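Local atomic coordinates of lipase-esterase related protein (Clostridium acetobutylicum, PDB entry 3E0X), a protein that is of uncertain function but has an alpha/beta hydrolase fold and probably acts as a hydrolase, perhaps on ester bonds. Residues S15-F21 with D41-L47; Y141-C145 with E199-L203. All coordinates share one frame. Numbering follows the deposited sequence.

In the fold
Both segments of contact 1 precede those of contact 2 in the chain; the contact centres lie 28 Å apart, on opposite sides of the chain's centre, with about 15 Å between nearest atoms. Contact 1 joins neighbouring parallel strands, 18-22 and 43-47, in the mixed sheet of the alpha/beta hydrolase fold. Contact 2 sets helix 139-146 against the loop that leaves strand 191-196 of the same sheet and leads to helix 204-213. Contact 1 thus belongs to the sheet's strand pairing, away from the ligand: the side chain of F21 is about 12 Å from the ortho-xylene. Contact 2 joins a helix and a loop that both line the pocket, through L142 and L201.

Contact 1 (S15-F21 with D41-L47); sequences SPNTLLF and DYNCILL
The apolar centre is the F21 ring (chi1 m), whose face receives L46 CD2 at 4.0 Å from the ring centroid, a CH-pi contact; L46 is chi1 m with chi2 near 100°, off the usual wells, which places CD2 there. C44 SG lies at the same ring's edge, 5.1 Å from the centroid, and L19 (m,t) carries CD1 to 3.6 Å from Y42 CD2. L19, F21, C44 and L46 share one face. T18, L20, N43 and I45 share the other, where L20 (t,p) brings CD1 to 3.6 Å from I45 CG2.

Strands 18-21 and 43-47 are extended (phi -87 to -123°, psi 101 to 142°) and run parallel, their axes 4.7 Å apart at 17°, pairing T18-N43, L19-C44, L20-I45 and F21-L46. The backbone hydrogen bonds alternate in direction: N43 N to N17 O (2.9 Å), L47 N to F21 O (3.1 Å) and, each at 2.8 Å, L19 N to N43 O, I45 N to L19 O and F21 N to I45 O. A water donates to F21 O and L47 O.

At the other end, N43 (chi1 t) gives ND2 to T18 OG1 at 3.0 Å, while its OD1 is bonded to H9 of strand 7-11. S15 OG accepts from N17 N at 3.0 Å, an ST turn. Strand 86-91 flanks 18-22, and helix 63-76 packs on L20 and L47. This is a buried parallel pair in the central sheet: main-chain bonds set the register, apolar side chains line both faces along most of its length, and S15, N17, T18 and N43 put the polar chemistry at the N-terminal end.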
# COMPACT_ATOMS: atom_id res chain seq x y z
N SER A 15 -13.54 17.35 5.05
CA SER A 15 -13.40 17.30 3.59
C SER A 15 -14.36 16.26 2.99
O SER A 15 -14.57 15.19 3.58
CB SER A 15 -11.98 16.90 3.19
OG SER A 15 -11.89 16.68 1.78
N PRO A 16 -14.92 16.56 1.81
CA PRO A 16 -15.78 15.59 1.10
C PRO A 16 -14.97 14.41 0.55
O PRO A 16 -15.55 13.40 0.18
CB PRO A 16 -16.37 16.41 -0.05
CG PRO A 16 -15.47 17.57 -0.24
CD PRO A 16 -14.83 17.85 1.09
N ASN A 17 -13.65 14.58 0.54
CA ASN A 17 -12.78 13.58 -0.02
C ASN A 17 -12.02 12.85 1.09
O ASN A 17 -11.26 13.45 1.87
CB ASN A 17 -11.88 14.24 -1.07
CG ASN A 17 -12.63 15.30 -1.90
OD1 ASN A 17 -13.70 15.02 -2.46
ND2 ASN A 17 -12.11 16.52 -1.93
N THR A 18 -12.28 11.56 1.17
CA THR A 18 -11.70 10.72 2.20
C THR A 18 -10.63 9.85 1.57
O THR A 18 -10.88 9.21 0.55
CB THR A 18 -12.81 9.82 2.84
OG1 THR A 18 -13.74 10.65 3.55
CG2 THR A 18 -12.23 8.81 3.79
N LEU A 19 -9.44 9.85 2.17
CA LEU A 19 -8.36 9.03 1.68
C LEU A 19 -8.08 7.99 2.73
O LEU A 19 -7.78 8.32 3.90
CB LEU A 19 -7.11 9.88 1.46
CG LEU A 19 -7.18 11.12 0.57
CD1 LEU A 19 -5.79 11.79 0.37
CD2 LEU A 19 -7.81 10.83 -0.76
N LEU A 20 -8.18 6.72 2.34
CA LEU A 20 -7.90 5.63 3.26
C LEU A 20 -6.58 4.99 2.81
O LEU A 20 -6.48 4.45 1.70
CB LEU A 20 -9.06 4.61 3.22
CG LEU A 20 -8.89 3.39 4.13
CD1 LEU A 20 -8.77 3.75 5.57
CD2 LEU A 20 -10.05 2.43 3.95
N PHE A 21 -5.56 5.08 3.68
CA PHE A 21 -4.20 4.63 3.37
C PHE A 21 -3.98 3.24 3.92
O PHE A 21 -4.21 2.99 5.12
CB PHE A 21 -3.17 5.56 4.03
CG PHE A 21 -3.22 7.01 3.54
CD1 PHE A 21 -2.22 7.50 2.69
CD2 PHE A 21 -4.22 7.89 3.96
CE1 PHE A 21 -2.23 8.84 2.25
CE2 PHE A 21 -4.23 9.22 3.54
CZ PHE A 21 -3.26 9.71 2.70
N ASP A 41 -5.45 18.72 3.23
CA ASP A 41 -6.74 19.26 2.82
C ASP A 41 -7.81 18.18 2.71
O ASP A 41 -9.00 18.47 2.48
CB ASP A 41 -6.64 20.02 1.49
CG ASP A 41 -6.04 21.43 1.64
OD1 ASP A 41 -6.18 22.02 2.73
OD2 ASP A 41 -5.44 21.95 0.68
N TYR A 42 -7.39 16.92 2.87
CA TYR A 42 -8.30 15.79 2.74
C TYR A 42 -8.54 15.09 4.07
O TYR A 42 -7.82 15.30 5.05
CB TYR A 42 -7.71 14.80 1.75
CG TYR A 42 -7.29 15.44 0.46
CD1 TYR A 42 -8.20 16.17 -0.32
CD2 TYR A 42 -5.98 15.32 0.00
CE1 TYR A 42 -7.81 16.77 -1.52
CE2 TYR A 42 -5.59 15.90 -1.19
CZ TYR A 42 -6.50 16.62 -1.95
OH TYR A 42 -6.06 17.17 -3.13
N ASN A 43 -9.59 14.28 4.12
CA ASN A 43 -9.96 13.56 5.33
C ASN A 43 -9.15 12.27 5.31
O ASN A 43 -9.49 11.35 4.58
CB ASN A 43 -11.46 13.29 5.33
CG ASN A 43 -11.90 12.48 6.51
OD1 ASN A 43 -11.38 12.64 7.62
ND2 ASN A 43 -12.88 11.60 6.30
N CYS A 44 -8.06 12.22 6.09
CA CYS A 44 -7.09 11.13 5.97
C CYS A 44 -7.26 10.10 7.07
O CYS A 44 -7.21 10.42 8.28
CB CYS A 44 -5.65 11.68 6.02
SG CYS A 44 -5.22 12.80 4.66
N ILE A 45 -7.40 8.85 6.66
CA ILE A 45 -7.57 7.73 7.59
C ILE A 45 -6.45 6.75 7.26
O ILE A 45 -6.35 6.28 6.14
CB ILE A 45 -8.97 7.04 7.41
CG1 ILE A 45 -10.11 8.07 7.63
CG2 ILE A 45 -9.12 5.91 8.39
CD1 ILE A 45 -11.51 7.59 7.14
N LEU A 46 -5.59 6.48 8.24
CA LEU A 46 -4.44 5.60 8.01
C LEU A 46 -4.63 4.36 8.85
O LEU A 46 -4.73 4.46 10.06
CB LEU A 46 -3.11 6.31 8.34
CG LEU A 46 -3.02 7.58 7.46
CD1 LEU A 46 -3.41 8.81 8.25
CD2 LEU A 46 -1.66 7.74 6.77
N LEU A 47 -4.73 3.20 8.21
CA LEU A 47 -5.07 1.92 8.82
C LEU A 47 -3.83 1.13 9.25
O LEU A 47 -2.86 1.12 8.49
CB LEU A 47 -5.79 1.10 7.73
CG LEU A 47 -6.87 0.09 8.07
CD1 LEU A 47 -7.85 0.69 9.06
CD2 LEU A 47 -7.59 -0.38 6.79
O HOH W 1 -1.69 2.39 6.46

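Contact 2 (Y141-C145 with E199-L203); sequences YLLEC and ELLTL. With OXE (ortho-xylene), chain C.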
# COMPACT_ATOMS: atom_id res chain seq x y z
N TYR A 141 19.52 -6.70 1.27
CA TYR A 141 18.70 -6.57 0.07
C TYR A 141 17.55 -5.60 0.32
O TYR A 141 17.25 -4.78 -0.54
CB TYR A 141 18.15 -7.93 -0.39
CG TYR A 141 17.41 -7.84 -1.70
CD1 TYR A 141 18.13 -7.68 -2.87
CD2 TYR A 141 16.02 -7.90 -1.78
CE1 TYR A 141 17.50 -7.58 -4.10
CE2 TYR A 141 15.35 -7.81 -3.02
CZ TYR A 141 16.12 -7.64 -4.16
OH TYR A 141 15.49 -7.55 -5.39
N LEU A 142 16.95 -5.65 1.51
CA LEU A 142 15.87 -4.71 1.82
C LEU A 142 16.37 -3.27 1.72
O LEU A 142 15.72 -2.40 1.12
CB LEU A 142 15.33 -5.00 3.21
CG LEU A 142 14.06 -4.27 3.59
CD1 LEU A 142 12.97 -4.57 2.57
CD2 LEU A 142 13.64 -4.72 4.96
N LEU A 143 17.56 -3.01 2.27
CA LEU A 143 18.11 -1.68 2.22
C LEU A 143 18.37 -1.27 0.77
O LEU A 143 18.19 -0.11 0.40
CB LEU A 143 19.39 -1.60 3.07
CG LEU A 143 19.13 -1.50 4.58
CD1 LEU A 143 20.41 -1.81 5.35
CD2 LEU A 143 18.63 -0.11 4.93
N GLU A 144 18.84 -2.21 -0.05
CA GLU A 144 19.09 -1.90 -1.45
C GLU A 144 17.79 -1.49 -2.14
O GLU A 144 17.74 -0.53 -2.93
CB GLU A 144 19.75 -3.10 -2.16
CG GLU A 144 20.18 -2.79 -3.58
CD GLU A 144 20.82 -3.99 -4.27
OE1 GLU A 144 20.92 -5.08 -3.65
OE2 GLU A 144 21.22 -3.83 -5.45
N CYS A 145 16.71 -2.19 -1.78
CA CYS A 145 15.41 -1.93 -2.41
C CYS A 145 14.86 -0.57 -2.06
O CYS A 145 14.16 0.06 -2.86
CB CYS A 145 14.39 -3.01 -2.04
SG CYS A 145 14.74 -4.60 -2.83
N GLU A 199 12.91 0.89 -9.30
CA GLU A 199 12.53 -0.22 -8.41
C GLU A 199 13.22 -1.53 -8.73
O GLU A 199 13.26 -1.95 -9.91
CB GLU A 199 11.04 -0.49 -8.50
CG GLU A 199 10.22 0.43 -7.63
CD GLU A 199 10.03 -0.10 -6.23
OE1 GLU A 199 9.27 0.55 -5.49
OE2 GLU A 199 10.63 -1.15 -5.86
N LEU A 200 13.68 -2.19 -7.67
CA LEU A 200 14.11 -3.58 -7.70
C LEU A 200 13.05 -4.53 -7.17
O LEU A 200 13.06 -5.71 -7.47
CB LEU A 200 15.38 -3.77 -6.83
CG LEU A 200 16.62 -3.05 -7.32
CD1 LEU A 200 17.71 -3.27 -6.30
CD2 LEU A 200 17.11 -3.56 -8.67
N LEU A 201 12.15 -4.02 -6.34
CA LEU A 201 11.20 -4.86 -5.63
C LEU A 201 9.86 -4.86 -6.32
O LEU A 201 9.50 -5.86 -6.94
CB LEU A 201 11.09 -4.41 -4.16
CG LEU A 201 10.30 -5.31 -3.21
CD1 LEU A 201 11.03 -6.66 -2.99
CD2 LEU A 201 10.09 -4.59 -1.88
N THR A 202 9.11 -3.74 -6.25
CA THR A 202 7.85 -3.64 -7.00
C THR A 202 8.18 -2.96 -8.34
O THR A 202 8.10 -1.75 -8.50
CB THR A 202 6.79 -2.90 -6.18
OG1 THR A 202 7.26 -1.60 -5.83
CG2 THR A 202 6.50 -3.69 -4.89
N LEU A 203 8.63 -3.79 -9.28
CA LEU A 203 9.10 -3.36 -10.59
C LEU A 203 8.12 -2.49 -11.32
O LEU A 203 6.90 -2.65 -11.19
CB LEU A 203 9.40 -4.57 -11.48
CG LEU A 203 10.40 -5.62 -11.00
CD1 LEU A 203 10.37 -6.80 -11.96
CD2 LEU A 203 11.79 -4.98 -10.90
C1 OXE C . 8.51 -3.23 1.63
C2 OXE C . 7.96 -2.26 2.61
C3 OXE C . 8.81 -1.60 3.49
C4 OXE C . 10.18 -1.86 3.42
C5 OXE C . 10.71 -2.78 2.51
C6 OXE C . 9.88 -3.46 1.60
C1' OXE C . 7.56 -3.91 0.67
C2' OXE C . 6.48 -2.01 2.65
O HOH W 2 12.96 -8.42 -6.05
O HOH W 3 13.24 -1.21 -5.12
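This is a small, mainly apolar contact between a helix and a loop, bridged by water at the edge of the ortho-xylene pocket: helix 139-146 meets the irregular segment 199-203, and only 272 Å² is buried. C145 is at its centre, with SG 4.1 Å from L200 CB and 3.9 Å from L201 CB. One turn back, Y141 turns the edge of its ring to L201, CE2 lying 4.5 Å from CD1.

The polar links between the two segments run through water. Water 3 joins backbone to backbone, donating to C145 O (2.8 Å) and accepting from L200 N (2.8 Å), and also donates to E199 OE2 (2.7 Å); water 2 joins Y141 OH (2.8 Å) to L200 O (3.1 Å). E199 OE2 also accepts from T202 N (3.0 Å) and L201 N (3.3 Å). E199 OE1 is hydrogen-bonded to ND1 of H227, a residue of the ortho-xylene pocket; an acid-histidine pair of this kind is consistent with the catalytic arrangement of alpha/beta hydrolases.

Both segments reach the ligand, L201 CD2 lying 3.7 Å from OXE C1'. L142 CD1 is 2.9 Å from OXE C5, too short for a relaxed contact; the other deposited conformer of L142 may be the one present with the ligand. Around them, helix 152-158 packs on L142 and L143 through F158, F128 of helix 126-133 meets the Y141 ring, and the loop connects strand 191-196 to helix 204-213.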